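Side-chain contacts in putative neuraminyllactose-binding hemagglutinin homolog (Helicobacter pylori, PDB 3BGH), which is of unestablished function but is probably an outer-membrane lipoprotein adhesin of the flagellar sheath that may bind neuraminyllactose: residues Q57-F60 and E61-L64; S86-Q90 and D91-K95; F136-P139 and K140-D143. All coordinates share one frame; numbering follows the deposited sequence.

Interaction 1 (Q57-F60 and E61-L64); sequences QKEF and EKSL
Phe-60 and Leu-64 run alongside each other in the same direction on the inward face of helix 54-73, and together they make the tightly packed part of this local, one-turn contact. Methyl CD1 of Leu-64 approaches CE2 of the Phe-60 ring obliquely at 3.8 Å. The ring is carried inward by a CG anti to the backbone N (chi1 -165°), and it is enclosed further by edge-to-face contacts with Phe-23 and Tyr-198, while Leu-64 rests on Tyr-198, Val-201 and Met-202 of helix 186-208.

The buried Ser-63 adds a polar grip at the border of this core. Its hydroxyl turns back alongside its own backbone N (chi1 -56°) and donates to Glu-59 O, with OG 2.7 Å from that oxygen. Ser-63 N donates to Glu-59 O as well, at 2.9 Å, and the two donors arrive from opposite faces of the carbonyl plane, so one oxygen carries both the helical bond and a side-chain bond.

The solvent side is looser. Lys-62 crosses Glu-59 and bends at its last torsion, which brings NZ to 3.2 Å from Glu-59 OE1 in a salt bridge on the surface.

A further flank faces strand 38-48. Here Gln-57 and Glu-61 are neighbours, yet NE2 of Gln-57 stays 3.8 Å from OE2 of Glu-61 and their flat ends are turned 47° apart. Both polar ends look instead to the strand, where NE2 donates to Ile-46 O and OE2 accepts from Ile-46 N, two side chains thus gripping one backbone residue.

With its i to i+4 bonds, buried aromatic face and charged outer face, this is an amphipathic helix of the kind that forms the crossover in a beta-alpha-beta unit, here strand 38-48, helix 54-73 and strand 78-82.

Interaction 2 (S86-Q90 and D91-K95); sequences SEIPQ and DIKEK
Pro-89 O accepts a backbone bond from Lys-93 N at 3.0 Å, in the carbonyl plane, and a weak one from Ile-92 N, while Gln-90 O receives Glu-94 N at 2.8 Å. This is the first turn of a short helix, 90-95, with Pro-89 at the N-cap position, where the loop after strand 78-82 swings into helical geometry.

The cap residue and the one before it pack against this turn. The ring of Pro-89 lies alongside Ile-92, its CG 3.6 Å from Ile-92 CG1. Ile-88 meets the same residue at about a right angle, methyl to methyl, with the two CG2 atoms 3.8 Å apart; in each isoleucine CG2 stands opposite the backbone N across the CA-CB bond, leaving CG1 beside that N. Ile-88 CG2 also touches CG of Lys-93. Beneath this apolar patch is the sheet: Ile-88 and Ile-92 both rest on Val-40, and Ile-88 and Pro-89 on Phe-82.

Gln-90 and Glu-94 cross on the exposed flank, amide and carboxylate planes only 14° apart, with Gln-90 NE2 3.5 Å from Glu-94 CG.

Lys-93 folds back toward the loop preceding the helix: bends at chi3 (-137°) and chi4 bring its ammonium to Ile-88, where NZ donates to the backbone O at 2.9 Å, tilted 29° from the carbonyl plane.

Interaction 3 (F136-P139 and K140-D143); sequences FVEP and KSED
Glu-138 OE2 receives Ser-141 N at 2.7 Å, and this nearly straight bond (162° at the hydrogen) is the main side-chain grip in a tight connection between two strands. It belongs to a beta hairpin, in which strand 123-137 reverses through residues 138-143 and returns as strand 144-161. OE2 is met on its anti side, with the donor 16° out of the carboxylate plane. The neighbouring Lys-140 N also points at OE2, but that bond is weak because its angle is poor. A bend at chi2 brings the carboxylate forward, past Pro-139, to the amides of residues 140 and 141.

Backbone bonds close the loop as well. Glu-138 N donates to Asp-143 O at 2.9 Å, and Glu-142 N makes a weak bond to Glu-138 O. Glu-142, with its positive phi (67°), helps the chain turn back toward the returning strand.

NZ of Lys-140 stays 5.1 Å from Glu-138 OE2, not in contact, although the opposite charges would probably still attract weakly.

Packing takes over toward the sheet. Val-137 and Pro-139 both rest on Val-99 of strand 98-114, Val-137 also on Ile-144, while Phe-136 sets its ring edge-to-face with His-146. At the end of the strand, Val-137 meets backbone oxygens of the returning chain: its CA makes a C-H...O contact at 3.3 Å with Asp-143 O, the same oxygen that accepts Glu-138 N, and its methyl CG1 lies 3.5 Å from Glu-142 O.

Overall arrangement
The three local contacts follow one another along the chain and are set on or beside one mixed five-stranded sheet. Interaction 1 lies on helix 54-73, nearest the centre of the chain, and its centre is about 24 Å from each of the others. Interactions 2 and 3 sit together at one end of the molecule, their centres about 11 Å apart. There they touch by packing alone: Lys-93 CD lies 3.5 Å from Pro-139 O, and the aliphatic part of Lys-140 passes Lys-93 and Glu-94. The short helix 90-95, through Lys-93 and Glu-94, thus abuts the hairpin turn between strands 123-137 and 144-161, joining connections far apart in sequence.

Interaction 1 (Q57-F60 and E61-L64)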
ATOM      1  N   GLN A  57       4.067  -3.917 -14.462  1.00 49.78           N
ATOM      2  CA  GLN A  57       4.963  -4.194 -13.372  1.00 50.35           C
ATOM      3  C   GLN A  57       6.377  -4.386 -13.941  1.00 52.16           C
ATOM      4  O   GLN A  57       7.299  -3.663 -13.531  1.00 52.13           O
ATOM      5  CB  GLN A  57       4.498  -5.426 -12.632  1.00 49.67           C
ATOM      6  CG  GLN A  57       5.461  -5.967 -11.660  1.00 47.93           C
ATOM      7  CD  GLN A  57       5.081  -7.347 -11.194  1.00 48.00           C
ATOM      8  OE1 GLN A  57       4.440  -8.087 -11.924  1.00 52.13           O
ATOM      9  NE2 GLN A  57       5.515  -7.730  -9.991  1.00 48.44           N
ATOM     10  N   LYS A  58       6.534  -5.330 -14.885  1.00 53.33           N
ATOM     11  CA  LYS A  58       7.822  -5.634 -15.519  1.00 54.20           C
ATOM     12  C   LYS A  58       8.497  -4.382 -16.103  1.00 53.95           C
ATOM     13  O   LYS A  58       9.674  -4.141 -15.889  1.00 53.48           O
ATOM     14  CB  LYS A  58       7.656  -6.711 -16.599  1.00 55.18           C
ATOM     15  CG  LYS A  58       7.681  -8.134 -16.047  1.00 59.81           C
ATOM     16  CD  LYS A  58       6.661  -9.076 -16.770  1.00 62.78           C
ATOM     17  CE  LYS A  58       6.722 -10.510 -16.208  1.00 64.01           C
ATOM     18  NZ  LYS A  58       5.573 -11.427 -16.646  1.00 67.11           N
ATOM     19  N   GLU A  59       7.729  -3.577 -16.816  1.00 53.56           N
ATOM     20  CA  GLU A  59       8.265  -2.427 -17.490  1.00 53.47           C
ATOM     21  C   GLU A  59       8.600  -1.295 -16.489  1.00 53.53           C
ATOM     22  O   GLU A  59       9.595  -0.577 -16.648  1.00 52.75           O
ATOM     23  CB  GLU A  59       7.280  -2.043 -18.583  1.00 54.00           C
ATOM     24  CG  GLU A  59       7.050  -0.600 -18.816  1.00 58.97           C
ATOM     25  CD  GLU A  59       7.692  -0.107 -20.065  1.00 66.40           C
ATOM     26  OE1 GLU A  59       8.856  -0.516 -20.333  1.00 71.98           O
ATOM     27  OE2 GLU A  59       7.042   0.715 -20.764  1.00 68.33           O
ATOM     28  N   PHE A  60       7.772  -1.164 -15.454  1.00 53.39           N
ATOM     29  CA  PHE A  60       8.069  -0.337 -14.284  1.00 53.49           C
ATOM     30  C   PHE A  60       9.357  -0.802 -13.560  1.00 54.42           C
ATOM     31  O   PHE A  60      10.196   0.023 -13.213  1.00 55.20           O
ATOM     32  CB  PHE A  60       6.854  -0.345 -13.332  1.00 51.58           C
ATOM     33  CG  PHE A  60       6.875   0.713 -12.277  1.00 49.62           C
ATOM     34  CD1 PHE A  60       6.021   1.821 -12.357  1.00 48.57           C
ATOM     35  CD2 PHE A  60       7.686   0.589 -11.161  1.00 45.02           C
ATOM     36  CE1 PHE A  60       6.012   2.799 -11.348  1.00 48.46           C
ATOM     37  CE2 PHE A  60       7.675   1.567 -10.169  1.00 46.72           C
ATOM     38  CZ  PHE A  60       6.840   2.664 -10.249  1.00 47.97           C
ATOM     39  N   GLU A  61       9.515  -2.096 -13.321  1.00 55.22           N
ATOM     40  CA  GLU A  61      10.762  -2.602 -12.703  1.00 57.23           C
ATOM     41  C   GLU A  61      11.991  -2.479 -13.613  1.00 58.61           C
ATOM     42  O   GLU A  61      13.094  -2.254 -13.115  1.00 59.74           O
ATOM     43  CB  GLU A  61      10.655  -4.066 -12.304  1.00 56.32           C
ATOM     44  CG  GLU A  61       9.850  -4.325 -11.079  1.00 57.34           C
ATOM     45  CD  GLU A  61       9.455  -5.801 -10.937  1.00 56.63           C
ATOM     46  OE1 GLU A  61       9.665  -6.603 -11.870  1.00 57.55           O
ATOM     47  OE2 GLU A  61       8.933  -6.161  -9.881  1.00 53.70           O
ATOM     48  N   LYS A  62      11.806  -2.657 -14.924  1.00 59.74           N
ATOM     49  CA  LYS A  62      12.913  -2.625 -15.882  1.00 61.13           C
ATOM     50  C   LYS A  62      13.383  -1.201 -16.060  1.00 60.10           C
ATOM     51  O   LYS A  62      14.574  -0.946 -16.064  1.00 60.53           O
ATOM     52  CB  LYS A  62      12.533  -3.266 -17.245  1.00 62.03           C
ATOM     53  CG  LYS A  62      13.225  -2.632 -18.527  1.00 63.60           C
ATOM     54  CD  LYS A  62      12.968  -3.421 -19.856  1.00 64.83           C
ATOM     55  CE  LYS A  62      12.952  -2.515 -21.123  1.00 68.44           C
ATOM     56  NZ  LYS A  62      11.685  -1.666 -21.206  1.00 71.50           N
ATOM     57  N   SER A  63      12.459  -0.259 -16.194  1.00 59.69           N
ATOM     58  CA  SER A  63      12.854   1.122 -16.380  1.00 58.98           C
ATOM     59  C   SER A  63      13.652   1.708 -15.213  1.00 58.85           C
ATOM     60  O   SER A  63      14.606   2.440 -15.443  1.00 59.30           O
ATOM     61  CB  SER A  63      11.655   1.980 -16.715  1.00 58.96           C
ATOM     62  OG  SER A  63      11.024   1.425 -17.847  1.00 59.53           O
ATOM     63  N   LEU A  64      13.274   1.373 -13.980  1.00 58.41           N
ATOM     64  CA  LEU A  64      13.903   1.923 -12.770  1.00 57.94           C
ATOM     65  C   LEU A  64      15.331   1.429 -12.699  1.00 58.10           C
ATOM     66  O   LEU A  64      16.256   2.140 -12.322  1.00 56.85           O
ATOM     67  CB  LEU A  64      13.149   1.491 -11.489  1.00 57.33           C
ATOM     68  CG  LEU A  64      11.867   2.184 -11.012  1.00 57.00           C
ATOM     69  CD1 LEU A  64      11.435   1.616  -9.653  1.00 55.74           C
ATOM     70  CD2 LEU A  64      12.040   3.710 -10.868  1.00 56.00           C
TER

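Interaction 2 (S86-Q90 and D91-K95)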
ATOM      1  N   SER A  86      22.003 -13.270  -4.334  1.00 85.63           N
ATOM      2  CA  SER A  86      22.718 -14.541  -4.362  1.00 86.48           C
ATOM      3  C   SER A  86      23.583 -14.701  -5.621  1.00 86.71           C
ATOM      4  O   SER A  86      24.528 -15.490  -5.625  1.00 86.89           O
ATOM      5  CB  SER A  86      21.723 -15.702  -4.244  1.00 86.68           C
ATOM      6  OG  SER A  86      20.651 -15.561  -5.174  1.00 86.84           O
ATOM      7  N   GLU A  87      23.261 -13.957  -6.680  1.00 86.82           N
ATOM      8  CA  GLU A  87      24.070 -13.988  -7.912  1.00 86.88           C
ATOM      9  C   GLU A  87      25.306 -13.095  -7.840  1.00 86.89           C
ATOM     10  O   GLU A  87      26.034 -12.975  -8.830  1.00 87.48           O
ATOM     11  CB  GLU A  87      23.254 -13.579  -9.141  1.00 86.75           C
ATOM     12  CG  GLU A  87      22.000 -14.403  -9.409  1.00 86.77           C
ATOM     13  CD  GLU A  87      21.202 -13.890 -10.616  1.00 87.12           C
ATOM     14  OE1 GLU A  87      21.547 -12.818 -11.184  1.00 86.05           O
ATOM     15  OE2 GLU A  87      20.220 -14.569 -11.000  1.00 88.33           O
ATOM     16  N   ILE A  88      25.546 -12.457  -6.696  1.00 86.62           N
ATOM     17  CA  ILE A  88      26.707 -11.578  -6.587  1.00 86.15           C
ATOM     18  C   ILE A  88      27.944 -12.403  -6.240  1.00 86.34           C
ATOM     19  O   ILE A  88      28.001 -13.031  -5.173  1.00 86.41           O
ATOM     20  CB  ILE A  88      26.512 -10.421  -5.576  1.00 85.94           C
ATOM     21  CG1 ILE A  88      25.317  -9.548  -5.963  1.00 85.29           C
ATOM     22  CG2 ILE A  88      27.771  -9.560  -5.510  1.00 85.10           C
ATOM     23  CD1 ILE A  88      24.789  -8.690  -4.815  1.00 83.57           C
ATOM     24  N   PRO A  89      28.925 -12.431  -7.160  1.00 86.29           N
ATOM     25  CA  PRO A  89      30.204 -13.104  -6.915  1.00 86.31           C
ATOM     26  C   PRO A  89      31.083 -12.388  -5.879  1.00 86.31           C
ATOM     27  O   PRO A  89      31.048 -11.151  -5.764  1.00 85.73           O
ATOM     28  CB  PRO A  89      30.876 -13.101  -8.296  1.00 86.36           C
ATOM     29  CG  PRO A  89      30.260 -11.961  -9.027  1.00 86.00           C
ATOM     30  CD  PRO A  89      28.854 -11.850  -8.514  1.00 86.26           C
ATOM     31  N   GLN A  90      31.868 -13.183  -5.150  1.00 86.20           N
ATOM     32  CA  GLN A  90      32.776 -12.683  -4.118  1.00 86.39           C
ATOM     33  C   GLN A  90      33.677 -11.566  -4.596  1.00 85.89           C
ATOM     34  O   GLN A  90      33.843 -10.557  -3.911  1.00 85.69           O
ATOM     35  CB  GLN A  90      33.634 -13.815  -3.572  1.00 86.52           C
ATOM     36  CG  GLN A  90      33.064 -14.444  -2.336  1.00 88.60           C
ATOM     37  CD  GLN A  90      33.532 -13.766  -1.052  1.00 91.77           C
ATOM     38  OE1 GLN A  90      33.509 -14.376   0.021  1.00 93.04           O
ATOM     39  NE2 GLN A  90      33.973 -12.510  -1.156  1.00 92.71           N
ATOM     40  N   ASP A  91      34.270 -11.749  -5.771  1.00 85.62           N
ATOM     41  CA  ASP A  91      35.103 -10.712  -6.358  1.00 85.28           C
ATOM     42  C   ASP A  91      34.431  -9.340  -6.254  1.00 84.31           C
ATOM     43  O   ASP A  91      35.074  -8.330  -5.936  1.00 83.73           O
ATOM     44  CB  ASP A  91      35.370 -11.011  -7.824  1.00 85.50           C
ATOM     45  CG  ASP A  91      36.547 -10.231  -8.357  1.00 88.20           C
ATOM     46  OD1 ASP A  91      36.455  -8.975  -8.507  1.00 89.81           O
ATOM     47  OD2 ASP A  91      37.584 -10.890  -8.601  1.00 91.38           O
ATOM     48  N   ILE A  92      33.133  -9.328  -6.553  1.00 83.58           N
ATOM     49  CA  ILE A  92      32.328  -8.115  -6.506  1.00 82.43           C
ATOM     50  C   ILE A  92      32.079  -7.704  -5.057  1.00 81.71           C
ATOM     51  O   ILE A  92      32.432  -6.595  -4.689  1.00 81.68           O
ATOM     52  CB  ILE A  92      31.007  -8.272  -7.294  1.00 82.49           C
ATOM     53  CG1 ILE A  92      31.285  -8.544  -8.787  1.00 81.37           C
ATOM     54  CG2 ILE A  92      30.129  -7.054  -7.095  1.00 82.13           C
ATOM     55  CD1 ILE A  92      32.029  -7.435  -9.499  1.00 80.21           C
ATOM     56  N   LYS A  93      31.524  -8.594  -4.234  1.00 80.79           N
ATOM     57  CA  LYS A  93      31.318  -8.291  -2.813  1.00 80.78           C
ATOM     58  C   LYS A  93      32.543  -7.590  -2.192  1.00 80.88           C
ATOM     59  O   LYS A  93      32.399  -6.608  -1.460  1.00 80.47           O
ATOM     60  CB  LYS A  93      30.997  -9.542  -1.982  1.00 80.49           C
ATOM     61  CG  LYS A  93      29.718 -10.323  -2.312  1.00 80.59           C
ATOM     62  CD  LYS A  93      29.314 -11.181  -1.090  1.00 80.94           C
ATOM     63  CE  LYS A  93      28.860 -12.592  -1.441  1.00 83.05           C
ATOM     64  NZ  LYS A  93      27.617 -12.645  -2.277  1.00 83.57           N
ATOM     65  N   GLU A  94      33.743  -8.093  -2.493  1.00 81.09           N
ATOM     66  CA  GLU A  94      34.981  -7.563  -1.892  1.00 81.62           C
ATOM     67  C   GLU A  94      35.289  -6.124  -2.309  1.00 80.73           C
ATOM     68  O   GLU A  94      35.910  -5.364  -1.548  1.00 80.36           O
ATOM     69  CB  GLU A  94      36.193  -8.471  -2.180  1.00 82.34           C
ATOM     70  CG  GLU A  94      36.189  -9.811  -1.398  1.00 85.60           C
ATOM     71  CD  GLU A  94      36.828  -9.737   0.009  1.00 89.39           C
ATOM     72  OE1 GLU A  94      37.540  -8.736   0.332  1.00 90.60           O
ATOM     73  OE2 GLU A  94      36.614 -10.706   0.790  1.00 90.05           O
ATOM     74  N   LYS A  95      34.840  -5.751  -3.503  1.00 79.69           N
ATOM     75  CA  LYS A  95      35.198  -4.460  -4.092  1.00 79.47           C
ATOM     76  C   LYS A  95      34.119  -3.353  -3.986  1.00 77.91           C
ATOM     77  O   LYS A  95      34.450  -2.165  -3.952  1.00 78.17           O
ATOM     78  CB  LYS A  95      35.644  -4.671  -5.553  1.00 79.52           C
ATOM     79  CG  LYS A  95      36.692  -3.672  -6.038  1.00 80.72           C
ATOM     80  CD  LYS A  95      37.383  -4.153  -7.329  1.00 81.65           C
ATOM     81  CE  LYS A  95      36.449  -4.122  -8.551  1.00 83.85           C
ATOM     82  NZ  LYS A  95      35.969  -2.730  -8.810  1.00 85.27           N
TER

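Interaction 3 (F136-P139 and K140-D143)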
ATOM      1  N   PHE A 136      19.974   0.150   1.612  1.00 52.64           N
ATOM      2  CA  PHE A 136      21.405   0.337   1.431  1.00 53.22           C
ATOM      3  C   PHE A 136      22.115  -0.750   2.219  1.00 54.47           C
ATOM      4  O   PHE A 136      22.013  -0.810   3.440  1.00 54.78           O
ATOM      5  CB  PHE A 136      21.865   1.731   1.921  1.00 52.22           C
ATOM      6  CG  PHE A 136      21.302   2.887   1.141  1.00 50.03           C
ATOM      7  CD1 PHE A 136      22.148   3.761   0.482  1.00 47.67           C
ATOM      8  CD2 PHE A 136      19.934   3.137   1.103  1.00 47.62           C
ATOM      9  CE1 PHE A 136      21.631   4.863  -0.215  1.00 48.17           C
ATOM     10  CE2 PHE A 136      19.411   4.237   0.382  1.00 46.53           C
ATOM     11  CZ  PHE A 136      20.249   5.081  -0.277  1.00 46.99           C
ATOM     12  N   VAL A 137      22.835  -1.613   1.516  1.00 56.70           N
ATOM     13  CA  VAL A 137      23.396  -2.815   2.110  1.00 58.60           C
ATOM     14  C   VAL A 137      24.920  -2.870   1.975  1.00 60.43           C
ATOM     15  O   VAL A 137      25.483  -2.623   0.897  1.00 60.10           O
ATOM     16  CB  VAL A 137      22.768  -4.095   1.498  1.00 59.06           C
ATOM     17  CG1 VAL A 137      23.285  -5.341   2.203  1.00 59.46           C
ATOM     18  CG2 VAL A 137      21.242  -4.061   1.556  1.00 57.69           C
ATOM     19  N   GLU A 138      25.571  -3.184   3.094  1.00 63.06           N
ATOM     20  CA  GLU A 138      27.007  -3.459   3.143  1.00 66.07           C
ATOM     21  C   GLU A 138      27.286  -4.853   2.554  1.00 66.72           C
ATOM     22  O   GLU A 138      26.786  -5.854   3.046  1.00 67.03           O
ATOM     23  CB  GLU A 138      27.573  -3.210   4.554  1.00 66.06           C
ATOM     24  CG  GLU A 138      28.476  -4.281   5.163  1.00 70.94           C
ATOM     25  CD  GLU A 138      29.736  -4.601   4.346  1.00 75.74           C
ATOM     26  OE1 GLU A 138      30.343  -3.669   3.773  1.00 77.03           O
ATOM     27  OE2 GLU A 138      30.110  -5.799   4.293  1.00 78.12           O
ATOM     28  N   PRO A 139      28.012  -4.890   1.427  1.00 68.01           N
ATOM     29  CA  PRO A 139      28.127  -6.061   0.532  1.00 69.10           C
ATOM     30  C   PRO A 139      28.668  -7.355   1.138  1.00 70.40           C
ATOM     31  O   PRO A 139      28.180  -8.448   0.802  1.00 70.79           O
ATOM     32  CB  PRO A 139      29.047  -5.559  -0.587  1.00 68.98           C
ATOM     33  CG  PRO A 139      28.876  -4.048  -0.563  1.00 68.96           C
ATOM     34  CD  PRO A 139      28.730  -3.717   0.897  1.00 67.75           C
ATOM     35  N   LYS A 140      29.656  -7.255   2.021  1.00 71.67           N
ATOM     36  CA  LYS A 140      30.247  -8.470   2.570  1.00 72.62           C
ATOM     37  C   LYS A 140      29.351  -9.085   3.630  1.00 73.34           C
ATOM     38  O   LYS A 140      28.990 -10.274   3.549  1.00 73.91           O
ATOM     39  CB  LYS A 140      31.665  -8.216   3.080  1.00 72.65           C
ATOM     40  CG  LYS A 140      32.711  -8.228   1.955  1.00 72.95           C
ATOM     41  CD  LYS A 140      33.629  -7.001   2.023  1.00 73.03           C
ATOM     42  CE  LYS A 140      34.699  -7.170   3.077  1.00 70.85           C
ATOM     43  NZ  LYS A 140      35.123  -5.852   3.584  1.00 70.37           N
ATOM     44  N   SER A 141      28.950  -8.271   4.602  1.00 73.83           N
ATOM     45  CA  SER A 141      28.131  -8.775   5.719  1.00 73.87           C
ATOM     46  C   SER A 141      26.663  -8.944   5.355  1.00 73.27           C
ATOM     47  O   SER A 141      25.935  -9.654   6.044  1.00 73.76           O
ATOM     48  CB  SER A 141      28.286  -7.895   6.973  1.00 74.02           C
ATOM     49  OG  SER A 141      28.120  -6.524   6.667  1.00 74.52           O
ATOM     50  N   GLU A 142      26.236  -8.311   4.264  1.00 72.69           N
ATOM     51  CA  GLU A 142      24.810  -8.259   3.894  1.00 72.60           C
ATOM     52  C   GLU A 142      23.934  -7.440   4.875  1.00 70.07           C
ATOM     53  O   GLU A 142      22.718  -7.514   4.833  1.00 69.79           O
ATOM     54  CB  GLU A 142      24.251  -9.677   3.691  1.00 72.43           C
ATOM     55  CG  GLU A 142      24.375 -10.202   2.249  1.00 75.33           C
ATOM     56  CD  GLU A 142      23.586 -11.500   1.999  1.00 75.83           C
ATOM     57  OE1 GLU A 142      23.522 -12.357   2.919  1.00 79.27           O
ATOM     58  OE2 GLU A 142      23.037 -11.663   0.876  1.00 80.17           O
ATOM     59  N   ASP A 143      24.568  -6.668   5.748  1.00 68.00           N
ATOM     60  CA  ASP A 143      23.871  -5.846   6.721  1.00 66.79           C
ATOM     61  C   ASP A 143      23.158  -4.675   6.057  1.00 65.48           C
ATOM     62  O   ASP A 143      23.733  -3.978   5.218  1.00 64.67           O
ATOM     63  CB  ASP A 143      24.868  -5.250   7.693  1.00 67.40           C
ATOM     64  CG  ASP A 143      25.422  -6.265   8.649  1.00 69.42           C
ATOM     65  OD1 ASP A 143      25.104  -7.460   8.503  1.00 70.22           O
ATOM     66  OD2 ASP A 143      26.164  -5.847   9.563  1.00 71.46           O
TER